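Local coordinates for protein putative oxidoreductase (Salmonella enterica subsp. enterica serovar Typhimurium, PDB 3NX4) that probably reduces acryloyl-CoA with NADPH as a member of the medium-chain dehydrogenase/reductase family, and binds NADP between its GroES-like and Rossmann-fold domains, at residues G62-G67 with L84-G89; S178-T183 with I311-Q316. All coordinates share one frame; numbering follows the deposited sequence.

Contact 1 of 2, residues G62-G67 with L84-G89; sequences GIDFAG and LLTGWG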
loop_
_atom_site.group_PDB
_atom_site.type_symbol
_atom_site.label_atom_id
_atom_site.label_comp_id
_atom_site.label_asym_id
_atom_site.label_seq_id
_atom_site.Cartn_x
_atom_site.Cartn_y
_atom_site.Cartn_z
ATOM N N GLY A 62 18.171 -22.370 -8.299
ATOM C CA GLY A 62 17.850 -21.730 -9.559
ATOM C C GLY A 62 16.346 -21.601 -9.720
ATOM O O GLY A 62 15.659 -22.578 -10.034
ATOM N N ILE A 63 15.834 -20.391 -9.513
ATOM C CA ILE A 63 14.399 -20.160 -9.551
ATOM C C ILE A 63 13.907 -19.910 -10.975
ATOM O O ILE A 63 12.705 -19.809 -11.213
ATOM C CB ILE A 63 13.987 -18.984 -8.622
ATOM C CG1 ILE A 63 14.592 -17.664 -9.109
ATOM C CG2 ILE A 63 14.419 -19.266 -7.184
ATOM C CD1 ILE A 63 14.321 -16.483 -8.165
ATOM N N ASP A 64 14.841 -19.812 -11.918
ATOM C CA ASP A 64 14.494 -19.578 -13.316
ATOM C C ASP A 64 15.121 -20.637 -14.215
ATOM O O ASP A 64 16.168 -21.193 -13.892
ATOM C CB ASP A 64 15.045 -18.224 -13.800
ATOM C CG ASP A 64 14.632 -17.059 -12.934
ATOM O OD1 ASP A 64 13.573 -17.130 -12.275
ATOM O OD2 ASP A 64 15.368 -16.044 -12.945
ATOM N N PHE A 65 14.495 -20.889 -15.358
ATOM C CA PHE A 65 15.172 -21.589 -16.447
ATOM C C PHE A 65 14.428 -21.384 -17.760
ATOM O O PHE A 65 13.254 -21.012 -17.772
ATOM C CB PHE A 65 15.402 -23.082 -16.140
ATOM C CG PHE A 65 14.130 -23.918 -16.097
ATOM C CD1 PHE A 65 13.413 -24.182 -17.251
ATOM C CD2 PHE A 65 13.673 -24.447 -14.896
ATOM C CE1 PHE A 65 12.246 -24.967 -17.210
ATOM C CE2 PHE A 65 12.521 -25.228 -14.849
ATOM C CZ PHE A 65 11.805 -25.482 -16.007
ATOM N N ALA A 66 15.131 -21.597 -18.864
ATOM C CA ALA A 66 14.504 -21.639 -20.173
ATOM C C ALA A 66 15.115 -22.798 -20.955
ATOM O O ALA A 66 16.327 -23.008 -20.916
ATOM C CB ALA A 66 14.713 -20.339 -20.907
ATOM N N GLY A 67 14.284 -23.545 -21.666
ATOM C CA GLY A 67 14.793 -24.666 -22.430
ATOM C C GLY A 67 13.738 -25.269 -23.319
ATOM O O GLY A 67 12.704 -24.651 -23.585
ATOM N N LEU A 84 9.701 -21.413 -20.686
ATOM C CA LEU A 84 10.474 -20.777 -19.632
ATOM C C LEU A 84 9.782 -21.011 -18.302
ATOM O O LEU A 84 8.613 -21.370 -18.258
ATOM C CB LEU A 84 10.655 -19.274 -19.905
ATOM C CG LEU A 84 9.430 -18.351 -19.868
ATOM C CD1 LEU A 84 8.984 -18.076 -18.431
ATOM C CD2 LEU A 84 9.777 -17.029 -20.561
ATOM N N LEU A 85 10.512 -20.824 -17.214
ATOM C CA LEU A 85 9.912 -20.915 -15.895
ATOM C C LEU A 85 10.593 -19.930 -14.957
ATOM O O LEU A 85 11.816 -19.808 -14.951
ATOM C CB LEU A 85 10.017 -22.340 -15.337
ATOM C CG LEU A 85 9.513 -22.607 -13.911
ATOM C CD1 LEU A 85 9.040 -24.072 -13.753
ATOM C CD2 LEU A 85 10.572 -22.268 -12.869
ATOM N N THR A 86 9.784 -19.225 -14.178
ATOM C CA THR A 86 10.282 -18.474 -13.036
ATOM C C THR A 86 9.365 -18.757 -11.848
ATOM O O THR A 86 8.138 -18.850 -12.004
ATOM C CB THR A 86 10.336 -16.936 -13.304
ATOM O OG1 THR A 86 9.008 -16.416 -13.463
ATOM C CG2 THR A 86 11.146 -16.626 -14.562
ATOM N N GLY A 87 9.952 -18.921 -10.667
ATOM C CA GLY A 87 9.167 -18.921 -9.438
ATOM C C GLY A 87 8.503 -20.236 -9.088
ATOM O O GLY A 87 9.070 -21.308 -9.311
ATOM N N TRP A 88 7.301 -20.135 -8.525
ATOM C CA TRP A 88 6.489 -21.287 -8.116
ATOM C C TRP A 88 7.136 -22.191 -7.064
ATOM O O TRP A 88 6.637 -23.280 -6.802
ATOM C CB TRP A 88 6.073 -22.119 -9.331
ATOM C CG TRP A 88 5.128 -21.417 -10.260
ATOM C CD1 TRP A 88 5.356 -21.083 -11.568
ATOM C CD2 TRP A 88 3.812 -20.946 -9.949
ATOM N NE1 TRP A 88 4.253 -20.450 -12.092
ATOM C CE2 TRP A 88 3.294 -20.350 -11.117
ATOM C CE3 TRP A 88 3.018 -20.978 -8.799
ATOM C CZ2 TRP A 88 2.016 -19.790 -11.166
ATOM C CZ3 TRP A 88 1.745 -20.419 -8.851
ATOM C CH2 TRP A 88 1.259 -19.837 -10.027
ATOM N N GLY A 89 8.203 -21.709 -6.442
ATOM C CA GLY A 89 8.922 -22.465 -5.436
ATOM C C GLY A 89 10.059 -23.277 -6.023
ATOM O O GLY A 89 10.816 -23.918 -5.299
#
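F65 and L85 face each other as an antiparallel hydrogen-bonded pair in the hairpin of strands 64-72 and 82-86, within the GroES-like domain of this medium-chain reductase. F65 N gives its hydrogen to L85 O at 2.9 Å, and L85 N returns one to F65 O at 2.8 Å. Above this pair of hydrogen bonds the L85 methylene lies over one face of the phenyl ring, CB 3.9 Å from the ring centroid and 17° off the ring normal: a CH-pi contact. F65 reaches it by holding CG between its backbone N and carbonyl carbon (chi1 69°), which swings the ring tip toward the neighbouring strand; CD1 of L85 adds a touch at 3.8 Å from F65 CE2.

The strand ends at T86, but the pairing persists for one more bond: G87, in the loop after it, where positive phi favours glycine, donates through N to I63 O at 2.9 Å, and T86 CA sends a CA-H...O contact to the same oxygen. The other face of the sheet carries the non-hydrogen-bonded pairs D64-T86 and A66-L84. D64 OD1 rests against the CB and methyl CG2 of T86, both at 3.4 Å, rather than its hydroxyl. A66 and L84 meet at their CB atoms, 4.3 Å apart.

Further out, V104 of strand 101-104 touches both F65 and L85, and A102 also meets the ring. Helix 118-140 covers the opposite face, touching D64, A66 and T86, while W279 of helix 272-285 packs on L84 and T86. Three hydrogen bonds hold the buried D64 carboxylate: OD1 is bonded to T126 OG1 of helix 118-140, and OD2 to both N40 ND2 and S38 OG.

Contact 2 of 2, residues S178-T183 with I311-Q316; sequences SGREST and INNQVQ. With NAP (NADP nicotinamide-adenine-dinucleotide phosphate), chain C.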
loop_
_atom_site.group_PDB
_atom_site.type_symbol
_atom_site.label_atom_id
_atom_site.label_comp_id
_atom_site.label_asym_id
_atom_site.label_seq_id
_atom_site.Cartn_x
_atom_site.Cartn_y
_atom_site.Cartn_z
ATOM N N SER A 178 21.519 4.827 -6.004
ATOM C CA SER A 178 22.549 3.798 -5.886
ATOM C C SER A 178 23.541 4.166 -4.786
ATOM O O SER A 178 23.839 5.335 -4.584
ATOM C CB SER A 178 23.289 3.647 -7.222
ATOM O OG SER A 178 24.354 2.714 -7.124
ATOM N N GLY A 179 24.062 3.169 -4.082
ATOM C CA GLY A 179 25.083 3.427 -3.081
ATOM C C GLY A 179 26.489 3.283 -3.657
ATOM O O GLY A 179 27.470 3.292 -2.917
ATOM N N ARG A 180 26.592 3.155 -4.979
ATOM C CA ARG A 180 27.904 2.996 -5.611
ATOM C C ARG A 180 28.126 3.983 -6.750
ATOM O O ARG A 180 27.442 3.932 -7.769
ATOM C CB ARG A 180 28.080 1.564 -6.140
ATOM C CG ARG A 180 28.062 0.472 -5.071
ATOM C CD ARG A 180 28.262 -0.919 -5.695
ATOM N NE ARG A 180 27.117 -1.317 -6.514
ATOM C CZ ARG A 180 27.166 -2.207 -7.507
ATOM N NH1 ARG A 180 28.314 -2.796 -7.829
ATOM N NH2 ARG A 180 26.067 -2.496 -8.191
ATOM N N GLU A 181 29.105 4.866 -6.588
ATOM C CA GLU A 181 29.435 5.825 -7.626
ATOM C C GLU A 181 29.836 5.147 -8.957
ATOM O O GLU A 181 29.697 5.725 -10.033
ATOM C CB GLU A 181 30.581 6.709 -7.143
ATOM C CG GLU A 181 30.834 7.897 -8.021
ATOM C CD GLU A 181 29.825 8.987 -7.776
ATOM O OE1 GLU A 181 29.175 8.946 -6.711
ATOM O OE2 GLU A 181 29.677 9.876 -8.641
ATOM N N SER A 182 30.332 3.923 -8.880
ATOM C CA SER A 182 30.838 3.254 -10.074
ATOM C C SER A 182 29.735 2.844 -11.052
ATOM O O SER A 182 30.013 2.522 -12.213
ATOM C CB SER A 182 31.676 2.037 -9.688
ATOM O OG SER A 182 30.891 1.056 -9.038
ATOM N N THR A 183 28.487 2.847 -10.585
ATOM C CA THR A 183 27.365 2.407 -11.413
ATOM C C THR A 183 26.725 3.559 -12.185
ATOM O O THR A 183 25.809 3.341 -12.976
ATOM C CB THR A 183 26.224 1.806 -10.553
ATOM O OG1 THR A 183 25.653 2.849 -9.752
ATOM C CG2 THR A 183 26.739 0.701 -9.651
ATOM N N ILE A 311 25.949 -11.087 -3.389
ATOM C CA ILE A 311 25.689 -10.820 -1.980
ATOM C C ILE A 311 26.576 -9.680 -1.468
ATOM O O ILE A 311 26.187 -8.924 -0.581
ATOM C CB ILE A 311 25.886 -12.086 -1.116
ATOM C CG1 ILE A 311 24.884 -13.169 -1.526
ATOM C CG2 ILE A 311 25.709 -11.762 0.360
ATOM C CD1 ILE A 311 23.437 -12.731 -1.409
ATOM N N ASN A 312 27.760 -9.554 -2.052
ATOM C CA ASN A 312 28.702 -8.498 -1.670
ATOM C C ASN A 312 28.467 -7.193 -2.418
ATOM O O ASN A 312 29.231 -6.242 -2.279
ATOM C CB ASN A 312 30.142 -8.960 -1.892
ATOM C CG ASN A 312 30.559 -10.055 -0.933
ATOM O OD1 ASN A 312 30.121 -10.081 0.218
ATOM N ND2 ASN A 312 31.409 -10.969 -1.401
ATOM N N ASN A 313 27.410 -7.154 -3.218
ATOM C CA ASN A 313 27.098 -5.969 -3.996
ATOM C C ASN A 313 28.276 -5.562 -4.870
ATOM O O ASN A 313 28.666 -4.393 -4.898
ATOM C CB ASN A 313 26.688 -4.818 -3.070
ATOM C CG ASN A 313 26.086 -3.653 -3.825
ATOM O OD1 ASN A 313 25.569 -3.818 -4.926
ATOM N ND2 ASN A 313 26.167 -2.470 -3.246
ATOM N N GLN A 314 28.841 -6.538 -5.580
ATOM C CA GLN A 314 29.957 -6.288 -6.483
ATOM C C GLN A 314 29.628 -6.572 -7.951
ATOM O O GLN A 314 30.529 -6.698 -8.779
ATOM C CB GLN A 314 31.186 -7.102 -6.059
ATOM C CG GLN A 314 31.672 -6.795 -4.650
ATOM C CD GLN A 314 32.864 -7.640 -4.247
ATOM O OE1 GLN A 314 33.359 -8.448 -5.033
ATOM N NE2 GLN A 314 33.335 -7.456 -3.016
ATOM N N VAL A 315 28.345 -6.670 -8.278
ATOM C CA VAL A 315 27.950 -6.826 -9.671
ATOM C C VAL A 315 26.914 -5.782 -10.043
ATOM O O VAL A 315 26.271 -5.205 -9.171
ATOM C CB VAL A 315 27.375 -8.235 -9.951
ATOM C CG1 VAL A 315 28.455 -9.290 -9.769
ATOM C CG2 VAL A 315 26.196 -8.510 -9.051
ATOM N N GLN A 316 26.760 -5.524 -11.335
ATOM C CA GLN A 316 25.648 -4.698 -11.791
ATOM C C GLN A 316 24.891 -5.397 -12.921
ATOM O O GLN A 316 25.455 -6.208 -13.646
ATOM C CB GLN A 316 26.132 -3.305 -12.205
ATOM C CG GLN A 316 27.180 -3.282 -13.299
ATOM C CD GLN A 316 27.674 -1.874 -13.565
ATOM O OE1 GLN A 316 27.823 -1.079 -12.642
ATOM N NE2 GLN A 316 27.900 -1.550 -14.832
HETATM P PA NAP C . 20.433 -7.208 -6.862
HETATM O O1A NAP C . 20.762 -7.375 -8.287
HETATM O O2A NAP C . 21.425 -7.659 -5.874
HETATM O O5B NAP C . 19.995 -5.699 -6.574
HETATM C C5B NAP C . 19.941 -5.249 -5.249
HETATM C C4B NAP C . 20.488 -3.830 -5.284
HETATM O O4B NAP C . 20.267 -3.232 -4.037
HETATM C C3B NAP C . 21.998 -3.790 -5.529
HETATM O O3B NAP C . 22.278 -3.657 -6.909
HETATM C C2B NAP C . 22.428 -2.549 -4.772
HETATM O O2B NAP C . 22.280 -1.456 -5.647
HETATM C C1B NAP C . 21.374 -2.412 -3.687
HETATM N N9A NAP C . 21.866 -2.875 -2.381
HETATM C C8A NAP C . 22.550 -4.034 -2.108
HETATM N N7A NAP C . 22.782 -4.078 -0.773
HETATM C C5A NAP C . 22.245 -2.981 -0.200
HETATM C C6A NAP C . 22.196 -2.530 1.113
HETATM N N6A NAP C . 22.749 -3.226 2.098
HETATM N N1A NAP C . 21.560 -1.346 1.391
HETATM C C2A NAP C . 20.983 -0.610 0.378
HETATM N N3A NAP C . 21.039 -1.055 -0.926
HETATM C C4A NAP C . 21.663 -2.220 -1.204
HETATM O O3 NAP C . 19.068 -8.010 -6.533
HETATM P PN NAP C . 17.798 -8.291 -7.468
HETATM O O1N NAP C . 17.874 -9.653 -8.045
HETATM O O2N NAP C . 17.670 -7.126 -8.373
HETATM O O5D NAP C . 16.655 -8.247 -6.334
HETATM C C5D NAP C . 16.441 -7.041 -5.640
HETATM C C4D NAP C . 15.611 -7.310 -4.394
HETATM O O4D NAP C . 14.335 -7.739 -4.802
HETATM C C3D NAP C . 16.197 -8.436 -3.559
HETATM O O3D NAP C . 15.989 -8.149 -2.193
HETATM C C2D NAP C . 15.384 -9.648 -3.952
HETATM O O2D NAP C . 15.284 -10.569 -2.894
HETATM C C1D NAP C . 14.044 -9.000 -4.236
HETATM N N1N NAP C . 13.193 -9.755 -5.164
HETATM C C2N NAP C . 11.986 -10.199 -4.706
HETATM C C3N NAP C . 11.115 -10.901 -5.535
HETATM C C7N NAP C . 9.659 -10.890 -5.158
HETATM O O7N NAP C . 8.847 -11.997 -5.455
HETATM N N7N NAP C . 9.175 -9.817 -4.543
HETATM C C4N NAP C . 11.493 -11.148 -6.854
HETATM C C5N NAP C . 12.732 -10.684 -7.315
HETATM C C6N NAP C . 13.572 -9.976 -6.458
HETATM P P2B NAP C . 23.306 -0.201 -5.588
HETATM O O1X NAP C . 23.095 0.594 -6.847
HETATM O O2X NAP C . 22.991 0.653 -4.383
HETATM O O3X NAP C . 24.706 -0.748 -5.513
HETATM O O HOH W 1 29.701 -3.652 -10.240
HETATM O O HOH W 2 29.970 -0.809 -11.072
#
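R180 and N313, 133 residues apart in sequence, meet across a shared phosphate oxygen: R180 NE donates to O3X of the NADP 2'-phosphate at 2.7 Å, and N313 ND2 donates to it at 3.2 Å. The site joins the loop after Rossmann strand 174-178 to the Schellman motif ending helix 303-311, where N313 has positive phi. The bend of the arginine chain at chi3 (-68°) turns the guanidinium edge to the phosphate oxygen, while N313 OD1 lies over one face, 3.2 Å above its plane. T183 CG2 lies over the opposite face, near its rim, and the amide plane is turned 54° from the guanidinium.

NH2 donates to V315 O at 2.9 Å, a bent bond (138°) with the donor above the carbonyl plane, and also bonds S156. Around the phosphate, G179 N donates almost straight to O2X. S178 OG reaches O1X and, closing an ST turn, accepts from R180 N. The phosphate's negative charge probably strengthens the arginine's hold on it. One water accepts from R180 NH1, and another bridges S182 OG and Q316 OE1, donating to the latter at 2.7 Å.

In the fold
Contact 1 is fully buried in the GroES-like domain, whereas contact 2 lies at the surface on the opposite side of the chain's centre; their centres are 25 Å apart and they do not touch. The first joins neighbouring strands of one sheet, close in sequence, through regular backbone bonds and apolar cover. The second brings together loops far apart in the chain, largely through polar side chains and the cofactor's phosphate. Both relate to the same NADP, differently: 178-183 and 311-316 bind the 2'-phosphate of the adenosine ribose directly, while the side chain of I63 in contact 1 lies about 6 Å from the bound cofactor.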